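Local coordinates for protein carboxypeptidase 1 (Deinococcus radiodurans str. R1, PDB 5GIV) that probably releases amino acids one at a time from the C-terminus of peptides with broad specificity, as a zinc metallocarboxypeptidase of the M32 family, at residues 294-297 / 298-301; 43-46 / 47-50; 383-386 / 387-391. One frame throughout, in Å; residues are numbered along the deposited sequence.

All three contacts are local, each joining side chains about one turn apart on a single helix, and no two of them touch. Interaction 1 is the core one: its centre is about 7 Å from the centre of the chain, most of its residues are buried, and its chemistry is that of a zinc ligand with a serine and an arginine around it. The centres of interactions 2 and 3 lie about 26 and 24 Å from the same point, and both are only partly buried. The contacts of residues 43-50 are made mainly by polar and charged side chains, some reaching a second subunit. Residues 383-391 instead pair two aromatic rings against helix 357-372 of their own chain.

Interaction 1. Residues 294-297 / 298-301; sequences VHES and QSRL. With ZN (zinc ion), chain G.
Glu296 meets Ser299 and Arg300 one turn further along helix 292-306. Its OE2 binds the zinc ion at 2.2 Å, as the third protein ligand after His266 and His270 of the HExxH helix 257-275, as in gluzincin metallopeptidases, and Ser299 OG lies 2.9 Å from OE2. Ser299 OG donates to the Glu296 backbone O over 3.0 Å; this O also accepts from Arg300 N, both donors coming from the same face of the carbonyl plane. Packing is close on the buried flank: Gln298 NE2 donates to Ser297 OG at 2.8 Å, its chain folded back by a chi2 of -49°, while its OE1 turns to Tyr464. Helices 420-439 and 453-464 cover this flank.

The metal side is wetter. Three waters complete the zinc shell, and one also donates to Glu296 OE1 at 2.6 Å. Another water bridges OE1 to Arg300 NE, lying in the guanidinium plane. The direct Glu296 OE1 to Arg300 NE approach of 3.6 Å is a long salt bridge, carboxylate and guanidinium planes 79° apart, no N-H aimed at the oxygen. Arg300 also pairs with Glu303. This is consistent with a metal ligand whose second oxygen is steadied by waters and a nearby positive charge.

Interaction 2. Residues 43-46 / 47-50; sequences AEDR and ARQQ
The guanidinium of Arg48 carries Asp45 OD1 at its edge, in plane, and the backbone O of Asp45 over one face, offset toward the rim. NH1 and NH2 both turn to that single carboxylate oxygen, a fork of two N-H groups on one acceptor. Arg48 NH1 donates to Asp45 OD1 at 3.1 Å as part of a salt bridge, and the bond from NH2 is weak. NH1 meets the oxygen on the anti side, tilted out of the carboxylate plane. Carboxylate and guanidinium planes stand 71° apart. A bend at chi3 (58°) in an otherwise extended chain curls the arginine back to the aspartate one turn earlier.

Arg46 presents its edge to Gln49, with guanidinium and amide nearly coplanar. Arg46 NE donates to Gln49 OE1 over 3.0 Å, approaching nearly in line with the amide C=O, though the N-H itself is bent away (141°) and the oxygen is tilted from the guanidinium plane. Gln50 comes to the aliphatic part of the same arginine, its OE1 3.6 Å from Arg46 CG and its amide turned almost at right angles to the guanidinium. Beneath these side chains run regular helical bonds, among them Gln49 N to Asp45 O at 2.9 Å.

The outer ends are taken up elsewhere. Arg46 NH1 forms a salt bridge with Asp33 of helix 8-36. From the second subunit, Asp22 pairs with Arg48 NE and the backbone O of Leu241 accepts from Gln49 NE2. Spacings of three and four residues thus bring polar side chains together, Asp45 beside Arg48 and Arg46 across Gln49 and Gln50. The first turns of helix 43-62 carry this i to i+3 salt bridge and arginine-glutamine pair against helix 8-36, at the interface between the two subunits.

Interaction 3. Residues 383-386 / 387-391; sequences DAWH and AAYEQ
Trp385 and Tyr389 lie side by side on helix 381-393, their rings pointing the same way. The five-membered ring of the indole and the phenol ring are nearly parallel, 12° apart, but slid so that they barely overlap, with centroids separated by 4.6 Å. Trp385 NE1 lies 3.1 Å from Tyr389 CE1, with Trp385 CE2 at 3.5 Å from the same carbon. Trp385 holds CG opposite its backbone N (chi1 -180°), which carries the indole outward from the helix, beside the tyrosine ring. Underneath, Tyr389 N donates to Trp385 O at 2.9 Å, and that same oxygen lies at the edge of the phenol ring, in its plane.

Further out, Tyr389 OH is hydrogen-bonded to His360 and Arg364 of helix 357-372, fixing the far end of the phenol. Arg364 and Leu367 of that helix also touch the indole. Replacing Trp385 with an alanine would probably strip the tyrosine ring of its aromatic neighbour and open a gap against Leu367. Ala384 and Ala388 add small side chains against the same helix, at Leu367 and Thr363. The i to i+4 aromatic pair lies where helix 381-393 packs against helix 357-372, in the mainly helical fold of the M32 peptidases.

Interaction 1. Residues 294-297 / 298-301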
ATOM      1  N   VAL A 294     -24.528  -9.536  10.026  1.00 17.47           N
ATOM      2  CA  VAL A 294     -24.794  -9.741   8.609  1.00 17.49           C
ATOM      3  C   VAL A 294     -23.485  -9.948   7.861  1.00 17.47           C
ATOM      4  O   VAL A 294     -23.384 -10.821   6.991  1.00 17.46           O
ATOM      5  CB  VAL A 294     -25.605  -8.564   8.028  1.00 17.55           C
ATOM      6  CG1 VAL A 294     -25.732  -8.708   6.521  1.00 17.58           C
ATOM      7  CG2 VAL A 294     -26.972  -8.512   8.650  1.00 17.57           C
ATOM      8  N   HIS A 295     -22.452  -9.175   8.206  1.00 17.46           N
ATOM      9  CA  HIS A 295     -21.167  -9.336   7.528  1.00 17.45           C
ATOM     10  C   HIS A 295     -20.611 -10.741   7.729  1.00 17.40           C
ATOM     11  O   HIS A 295     -20.295 -11.444   6.762  1.00 17.40           O
ATOM     12  CB  HIS A 295     -20.171  -8.284   8.013  1.00 17.46           C
ATOM     13  CG  HIS A 295     -19.494  -7.561   6.895  1.00 17.48           C
ATOM     14  ND1 HIS A 295     -18.701  -8.204   5.970  1.00 17.47           N
ATOM     15  CD2 HIS A 295     -19.550  -6.264   6.509  1.00 17.53           C
ATOM     16  CE1 HIS A 295     -18.280  -7.330   5.074  1.00 17.50           C
ATOM     17  NE2 HIS A 295     -18.775  -6.143   5.381  1.00 17.54           N
ATOM     18  N   GLU A 296     -20.524 -11.185   8.983  1.00 17.69           N
ATOM     19  CA  GLU A 296     -20.022 -12.521   9.269  1.00 17.77           C
ATOM     20  C   GLU A 296     -20.939 -13.612   8.725  1.00 17.89           C
ATOM     21  O   GLU A 296     -20.498 -14.756   8.569  1.00 17.96           O
ATOM     22  CB  GLU A 296     -19.844 -12.705  10.772  1.00 17.79           C
ATOM     23  CG  GLU A 296     -19.145 -13.996  11.152  1.00 17.85           C
ATOM     24  CD  GLU A 296     -17.645 -13.951  10.892  1.00 17.80           C
ATOM     25  OE1 GLU A 296     -16.929 -14.813  11.440  1.00 17.81           O
ATOM     26  OE2 GLU A 296     -17.185 -13.060  10.143  1.00 17.71           O
ATOM     27  N   SER A 297     -22.210 -13.296   8.462  1.00 17.36           N
ATOM     28  CA  SER A 297     -23.083 -14.284   7.840  1.00 17.36           C
ATOM     29  C   SER A 297     -22.596 -14.626   6.449  1.00 17.37           C
ATOM     30  O   SER A 297     -22.792 -15.750   5.978  1.00 17.36           O
ATOM     31  CB  SER A 297     -24.520 -13.760   7.758  1.00 17.40           C
ATOM     32  OG  SER A 297     -24.669 -12.846   6.678  1.00 17.44           O
ATOM     33  N   GLN A 298     -21.954 -13.673   5.785  1.00 17.39           N
ATOM     34  CA  GLN A 298     -21.520 -13.871   4.415  1.00 17.40           C
ATOM     35  C   GLN A 298     -20.164 -14.565   4.345  1.00 17.37           C
ATOM     36  O   GLN A 298     -19.951 -15.435   3.491  1.00 17.36           O
ATOM     37  CB  GLN A 298     -21.509 -12.523   3.713  1.00 17.44           C
ATOM     38  CG  GLN A 298     -22.921 -11.956   3.644  1.00 17.48           C
ATOM     39  CD  GLN A 298     -23.912 -13.003   3.120  1.00 17.48           C
ATOM     40  OE1 GLN A 298     -23.775 -13.488   1.996  1.00 17.49           O
ATOM     41  NE2 GLN A 298     -24.908 -13.345   3.933  1.00 17.48           N
ATOM     42  N   SER A 299     -19.239 -14.213   5.236  1.00 17.35           N
ATOM     43  CA  SER A 299     -18.006 -14.988   5.312  1.00 17.32           C
ATOM     44  C   SER A 299     -18.308 -16.442   5.653  1.00 17.29           C
ATOM     45  O   SER A 299     -17.747 -17.360   5.049  1.00 17.28           O
ATOM     46  CB  SER A 299     -17.049 -14.357   6.321  1.00 17.32           C
ATOM     47  OG  SER A 299     -17.702 -14.128   7.546  1.00 17.31           O
ATOM     48  N   ARG A 300     -19.214 -16.670   6.601  1.00 17.28           N
ATOM     49  CA  ARG A 300     -19.537 -18.030   7.007  1.00 17.26           C
ATOM     50  C   ARG A 300     -20.341 -18.764   5.941  1.00 17.27           C
ATOM     51  O   ARG A 300     -20.237 -19.990   5.818  1.00 17.25           O
ATOM     52  CB  ARG A 300     -20.295 -18.003   8.330  1.00 17.25           C
ATOM     53  CG  ARG A 300     -19.421 -17.573   9.502  1.00 17.23           C
ATOM     54  CD  ARG A 300     -18.212 -18.494   9.647  1.00 17.21           C
ATOM     55  NE  ARG A 300     -17.601 -18.366  10.963  1.00 17.20           N
ATOM     56  CZ  ARG A 300     -16.588 -19.112  11.402  1.00 17.18           C
ATOM     57  NH1 ARG A 300     -16.065 -20.060  10.627  1.00 17.18           N
ATOM     58  NH2 ARG A 300     -16.116 -18.928  12.631  1.00 17.17           N
ATOM     59  N   LEU A 301     -21.161 -18.049   5.177  1.00 17.30           N
ATOM     60  CA  LEU A 301     -21.905 -18.710   4.118  1.00 17.32           C
ATOM     61  C   LEU A 301     -20.952 -19.283   3.073  1.00 17.31           C
ATOM     62  O   LEU A 301     -20.986 -20.484   2.771  1.00 17.30           O
ATOM     63  CB  LEU A 301     -22.896 -17.727   3.494  1.00 17.36           C
ATOM     64  CG  LEU A 301     -23.864 -18.233   2.414  1.00 17.39           C
ATOM     65  CD1 LEU A 301     -25.132 -17.362   2.326  1.00 17.43           C
ATOM     66  CD2 LEU A 301     -23.151 -18.295   1.050  1.00 17.40           C
TER
HETATM   67 ZN    ZN G 601     -15.069 -12.792   9.705  1.00 24.45          ZN
HETATM   68  O   HOH W   1     -18.079 -16.719  13.103  1.00 18.54           O
HETATM   69  O   HOH W   2     -14.432 -13.945  11.264  1.00 20.36           O
HETATM   70  O   HOH W   3     -12.817 -11.955   9.518  1.00 19.08           O
HETATM   71  O   HOH W   4     -14.622 -10.543  10.544  1.00 18.63           O

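Interaction 2. Residues 43-46 / 47-50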
ATOM      1  N   ALA A  43       7.277   1.682  12.231  1.00 21.55           N
ATOM      2  CA  ALA A  43       6.039   1.536  12.987  1.00 21.51           C
ATOM      3  C   ALA A  43       5.602   2.861  13.584  1.00 21.58           C
ATOM      4  O   ALA A  43       4.432   3.255  13.464  1.00 21.55           O
ATOM      5  CB  ALA A  43       6.223   0.495  14.089  1.00 21.42           C
ATOM      6  N   GLU A  44       6.542   3.590  14.186  1.00 34.79           N
ATOM      7  CA  GLU A  44       6.182   4.780  14.948  1.00 34.85           C
ATOM      8  C   GLU A  44       5.648   5.865  14.031  1.00 34.87           C
ATOM      9  O   GLU A  44       4.633   6.507  14.330  1.00 34.85           O
ATOM     10  CB  GLU A  44       7.390   5.300  15.724  1.00 34.93           C
ATOM     11  CG  GLU A  44       7.044   6.431  16.670  1.00 35.02           C
ATOM     12  CD  GLU A  44       8.254   6.993  17.395  1.00 35.12           C
ATOM     13  OE1 GLU A  44       8.261   8.220  17.657  1.00 35.22           O
ATOM     14  OE2 GLU A  44       9.198   6.219  17.684  1.00 35.08           O
ATOM     15  N   ASP A  45       6.331   6.091  12.912  1.00 32.14           N
ATOM     16  CA  ASP A  45       5.908   7.119  11.970  1.00 32.14           C
ATOM     17  C   ASP A  45       4.547   6.782  11.373  1.00 32.03           C
ATOM     18  O   ASP A  45       3.702   7.667  11.190  1.00 32.01           O
ATOM     19  CB  ASP A  45       6.978   7.276  10.890  1.00 32.23           C
ATOM     20  CG  ASP A  45       8.250   7.942  11.420  1.00 32.34           C
ATOM     21  OD1 ASP A  45       8.237   8.441  12.571  1.00 32.38           O
ATOM     22  OD2 ASP A  45       9.283   7.891  10.721  1.00 32.40           O
ATOM     23  N   ARG A  46       4.307   5.505  11.077  1.00 20.04           N
ATOM     24  CA  ARG A  46       3.018   5.138  10.519  1.00 19.95           C
ATOM     25  C   ARG A  46       1.900   5.423  11.514  1.00 19.90           C
ATOM     26  O   ARG A  46       0.819   5.880  11.126  1.00 19.85           O
ATOM     27  CB  ARG A  46       3.025   3.667  10.098  1.00 19.89           C
ATOM     28  CG  ARG A  46       1.677   3.166   9.620  1.00 19.79           C
ATOM     29  CD  ARG A  46       1.136   3.964   8.421  1.00 19.76           C
ATOM     30  NE  ARG A  46       2.083   4.054   7.315  1.00 19.82           N
ATOM     31  CZ  ARG A  46       2.242   3.119   6.377  1.00 19.81           C
ATOM     32  NH1 ARG A  46       1.508   2.011   6.404  1.00 19.75           N
ATOM     33  NH2 ARG A  46       3.135   3.292   5.408  1.00 19.87           N
ATOM     34  N   ALA A  47       2.143   5.163  12.805  1.00 25.78           N
ATOM     35  CA  ALA A  47       1.120   5.413  13.820  1.00 25.75           C
ATOM     36  C   ALA A  47       0.793   6.901  13.924  1.00 25.81           C
ATOM     37  O   ALA A  47      -0.371   7.290  14.096  1.00 25.77           O
ATOM     38  CB  ALA A  47       1.574   4.857  15.169  1.00 25.76           C
ATOM     39  N   ARG A  48       1.805   7.754  13.803  1.00 22.69           N
ATOM     40  CA  ARG A  48       1.534   9.183  13.837  1.00 22.76           C
ATOM     41  C   ARG A  48       0.770   9.608  12.590  1.00 22.72           C
ATOM     42  O   ARG A  48      -0.128  10.457  12.664  1.00 22.73           O
ATOM     43  CB  ARG A  48       2.847   9.959  13.986  1.00 22.88           C
ATOM     44  CG  ARG A  48       2.702  11.447  14.293  1.00 22.98           C
ATOM     45  CD  ARG A  48       4.078  12.090  14.417  1.00 23.11           C
ATOM     46  NE  ARG A  48       4.843  11.895  13.191  1.00 23.12           N
ATOM     47  CZ  ARG A  48       5.826  11.014  13.043  1.00 23.13           C
ATOM     48  NH1 ARG A  48       6.199  10.254  14.059  1.00 23.12           N
ATOM     49  NH2 ARG A  48       6.438  10.894  11.876  1.00 23.15           N
ATOM     50  N   GLN A  49       1.129   9.046  11.432  1.00 25.47           N
ATOM     51  CA  GLN A  49       0.366   9.305  10.213  1.00 25.42           C
ATOM     52  C   GLN A  49      -1.095   8.906  10.388  1.00 25.33           C
ATOM     53  O   GLN A  49      -2.007   9.662  10.032  1.00 25.31           O
ATOM     54  CB  GLN A  49       0.984   8.559   9.030  1.00 25.41           C
ATOM     55  CG  GLN A  49       2.361   9.047   8.607  1.00 25.54           C
ATOM     56  CD  GLN A  49       3.028   8.091   7.627  1.00 25.54           C
ATOM     57  OE1 GLN A  49       2.535   6.987   7.386  1.00 25.46           O
ATOM     58  NE2 GLN A  49       4.160   8.509   7.065  1.00 25.63           N
ATOM     59  N   GLN A  50      -1.337   7.720  10.954  1.00 30.59           N
ATOM     60  CA  GLN A  50      -2.712   7.270  11.145  1.00 30.50           C
ATOM     61  C   GLN A  50      -3.439   8.183  12.117  1.00 30.54           C
ATOM     62  O   GLN A  50      -4.613   8.522  11.909  1.00 30.49           O
ATOM     63  CB  GLN A  50      -2.738   5.820  11.639  1.00 30.44           C
ATOM     64  CG  GLN A  50      -2.258   4.818  10.597  1.00 30.41           C
ATOM     65  CD  GLN A  50      -2.109   3.423  11.143  1.00 30.40           C
ATOM     66  OE1 GLN A  50      -1.166   3.126  11.881  1.00 30.47           O
ATOM     67  NE2 GLN A  50      -3.040   2.550  10.782  1.00 30.34           N
TER

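Interaction 3. Residues 383-386 / 387-391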
ATOM      1  N   ASP A 383      -8.101 -16.175  35.740  1.00 31.40           N
ATOM      2  CA  ASP A 383      -8.652 -17.351  36.406  1.00 31.46           C
ATOM      3  C   ASP A 383     -10.086 -17.629  35.964  1.00 31.55           C
ATOM      4  O   ASP A 383     -10.449 -18.787  35.730  1.00 31.60           O
ATOM      5  CB  ASP A 383      -8.555 -17.174  37.920  1.00 31.51           C
ATOM      6  CG  ASP A 383      -7.110 -17.044  38.394  1.00 31.45           C
ATOM      7  OD1 ASP A 383      -6.252 -17.802  37.887  1.00 31.36           O
ATOM      8  OD2 ASP A 383      -6.819 -16.167  39.244  1.00 31.48           O
ATOM      9  N   ALA A 384     -10.921 -16.590  35.857  1.00 26.75           N
ATOM     10  CA  ALA A 384     -12.303 -16.800  35.423  1.00 26.84           C
ATOM     11  C   ALA A 384     -12.358 -17.350  34.002  1.00 26.81           C
ATOM     12  O   ALA A 384     -13.217 -18.186  33.686  1.00 26.90           O
ATOM     13  CB  ALA A 384     -13.094 -15.498  35.523  1.00 26.88           C
ATOM     14  N   TRP A 385     -11.442 -16.895  33.138  1.00 17.44           N
ATOM     15  CA  TRP A 385     -11.368 -17.395  31.768  1.00 17.40           C
ATOM     16  C   TRP A 385     -11.103 -18.896  31.749  1.00 17.40           C
ATOM     17  O   TRP A 385     -11.827 -19.658  31.094  1.00 17.46           O
ATOM     18  CB  TRP A 385     -10.281 -16.633  30.999  1.00 17.31           C
ATOM     19  CG  TRP A 385     -10.100 -17.056  29.542  1.00 17.28           C
ATOM     20  CD1 TRP A 385      -9.584 -18.239  29.088  1.00 17.26           C
ATOM     21  CD2 TRP A 385     -10.381 -16.268  28.372  1.00 17.28           C
ATOM     22  NE1 TRP A 385      -9.552 -18.244  27.712  1.00 17.24           N
ATOM     23  CE2 TRP A 385     -10.035 -17.047  27.249  1.00 17.25           C
ATOM     24  CE3 TRP A 385     -10.898 -14.986  28.167  1.00 17.29           C
ATOM     25  CZ2 TRP A 385     -10.197 -16.590  25.944  1.00 17.25           C
ATOM     26  CZ3 TRP A 385     -11.061 -14.532  26.870  1.00 17.29           C
ATOM     27  CH2 TRP A 385     -10.712 -15.331  25.776  1.00 17.27           C
ATOM     28  N   HIS A 386     -10.058 -19.343  32.456  1.00 25.63           N
ATOM     29  CA  HIS A 386      -9.758 -20.772  32.526  1.00 25.63           C
ATOM     30  C   HIS A 386     -10.928 -21.559  33.107  1.00 25.76           C
ATOM     31  O   HIS A 386     -11.270 -22.639  32.611  1.00 25.81           O
ATOM     32  CB  HIS A 386      -8.496 -21.010  33.361  1.00 25.53           C
ATOM     33  CG  HIS A 386      -7.226 -20.566  32.696  1.00 25.42           C
ATOM     34  ND1 HIS A 386      -6.954 -20.810  31.367  1.00 25.38           N
ATOM     35  CD2 HIS A 386      -6.150 -19.900  33.184  1.00 25.35           C
ATOM     36  CE1 HIS A 386      -5.769 -20.308  31.062  1.00 25.31           C
ATOM     37  NE2 HIS A 386      -5.260 -19.751  32.146  1.00 25.28           N
ATOM     38  N   ALA A 387     -11.556 -21.036  34.160  1.00 21.04           N
ATOM     39  CA  ALA A 387     -12.701 -21.727  34.742  1.00 21.16           C
ATOM     40  C   ALA A 387     -13.833 -21.859  33.730  1.00 21.25           C
ATOM     41  O   ALA A 387     -14.470 -22.914  33.633  1.00 21.34           O
ATOM     42  CB  ALA A 387     -13.175 -20.990  35.995  1.00 21.21           C
ATOM     43  N   ALA A 388     -14.096 -20.798  32.964  1.00 17.64           N
ATOM     44  CA  ALA A 388     -15.160 -20.855  31.966  1.00 17.72           C
ATOM     45  C   ALA A 388     -14.802 -21.791  30.813  1.00 17.71           C
ATOM     46  O   ALA A 388     -15.694 -22.408  30.224  1.00 17.81           O
ATOM     47  CB  ALA A 388     -15.474 -19.456  31.447  1.00 17.71           C
ATOM     48  N   TYR A 389     -13.516 -21.879  30.445  1.00 18.68           N
ATOM     49  CA  TYR A 389     -13.121 -22.824  29.402  1.00 18.67           C
ATOM     50  C   TYR A 389     -13.280 -24.265  29.879  1.00 18.75           C
ATOM     51  O   TYR A 389     -13.773 -25.116  29.129  1.00 18.82           O
ATOM     52  CB  TYR A 389     -11.686 -22.539  28.931  1.00 18.51           C
ATOM     53  CG  TYR A 389     -11.643 -21.814  27.607  1.00 18.47           C
ATOM     54  CD1 TYR A 389     -11.917 -20.455  27.527  1.00 18.46           C
ATOM     55  CD2 TYR A 389     -11.356 -22.491  26.435  1.00 18.47           C
ATOM     56  CE1 TYR A 389     -11.903 -19.796  26.311  1.00 18.43           C
ATOM     57  CE2 TYR A 389     -11.332 -21.842  25.220  1.00 18.44           C
ATOM     58  CZ  TYR A 389     -11.603 -20.499  25.158  1.00 18.43           C
ATOM     59  OH  TYR A 389     -11.583 -19.865  23.935  1.00 18.41           O
ATOM     60  N   GLU A 390     -12.898 -24.564  31.127  1.00 41.99           N
ATOM     61  CA  GLU A 390     -13.157 -25.903  31.657  1.00 42.10           C
ATOM     62  C   GLU A 390     -14.649 -26.207  31.658  1.00 42.29           C
ATOM     63  O   GLU A 390     -15.072 -27.299  31.260  1.00 42.38           O
ATOM     64  CB  GLU A 390     -12.592 -26.059  33.066  1.00 42.08           C
ATOM     65  CG  GLU A 390     -11.091 -25.957  33.157  1.00 41.95           C
ATOM     66  CD  GLU A 390     -10.598 -26.183  34.568  1.00 41.96           C
ATOM     67  OE1 GLU A 390     -10.942 -27.241  35.147  1.00 42.06           O
ATOM     68  OE2 GLU A 390      -9.882 -25.298  35.098  1.00 41.90           O
ATOM     69  N   GLN A 391     -15.464 -25.241  32.089  1.00 38.83           N
ATOM     70  CA  GLN A 391     -16.902 -25.461  32.157  1.00 39.01           C
ATOM     71  C   GLN A 391     -17.517 -25.616  30.771  1.00 39.06           C
ATOM     72  O   GLN A 391     -18.312 -26.532  30.543  1.00 39.21           O
ATOM     73  CB  GLN A 391     -17.564 -24.283  32.873  1.00 39.06           C
ATOM     74  CG  GLN A 391     -19.073 -24.210  32.679  1.00 39.26           C
ATOM     75  CD  GLN A 391     -19.690 -22.937  33.251  1.00 39.30           C
ATOM     76  OE1 GLN A 391     -19.006 -22.117  33.874  1.00 39.22           O
ATOM     77  NE2 GLN A 391     -20.980 -22.737  32.985  1.00 39.45           N
TER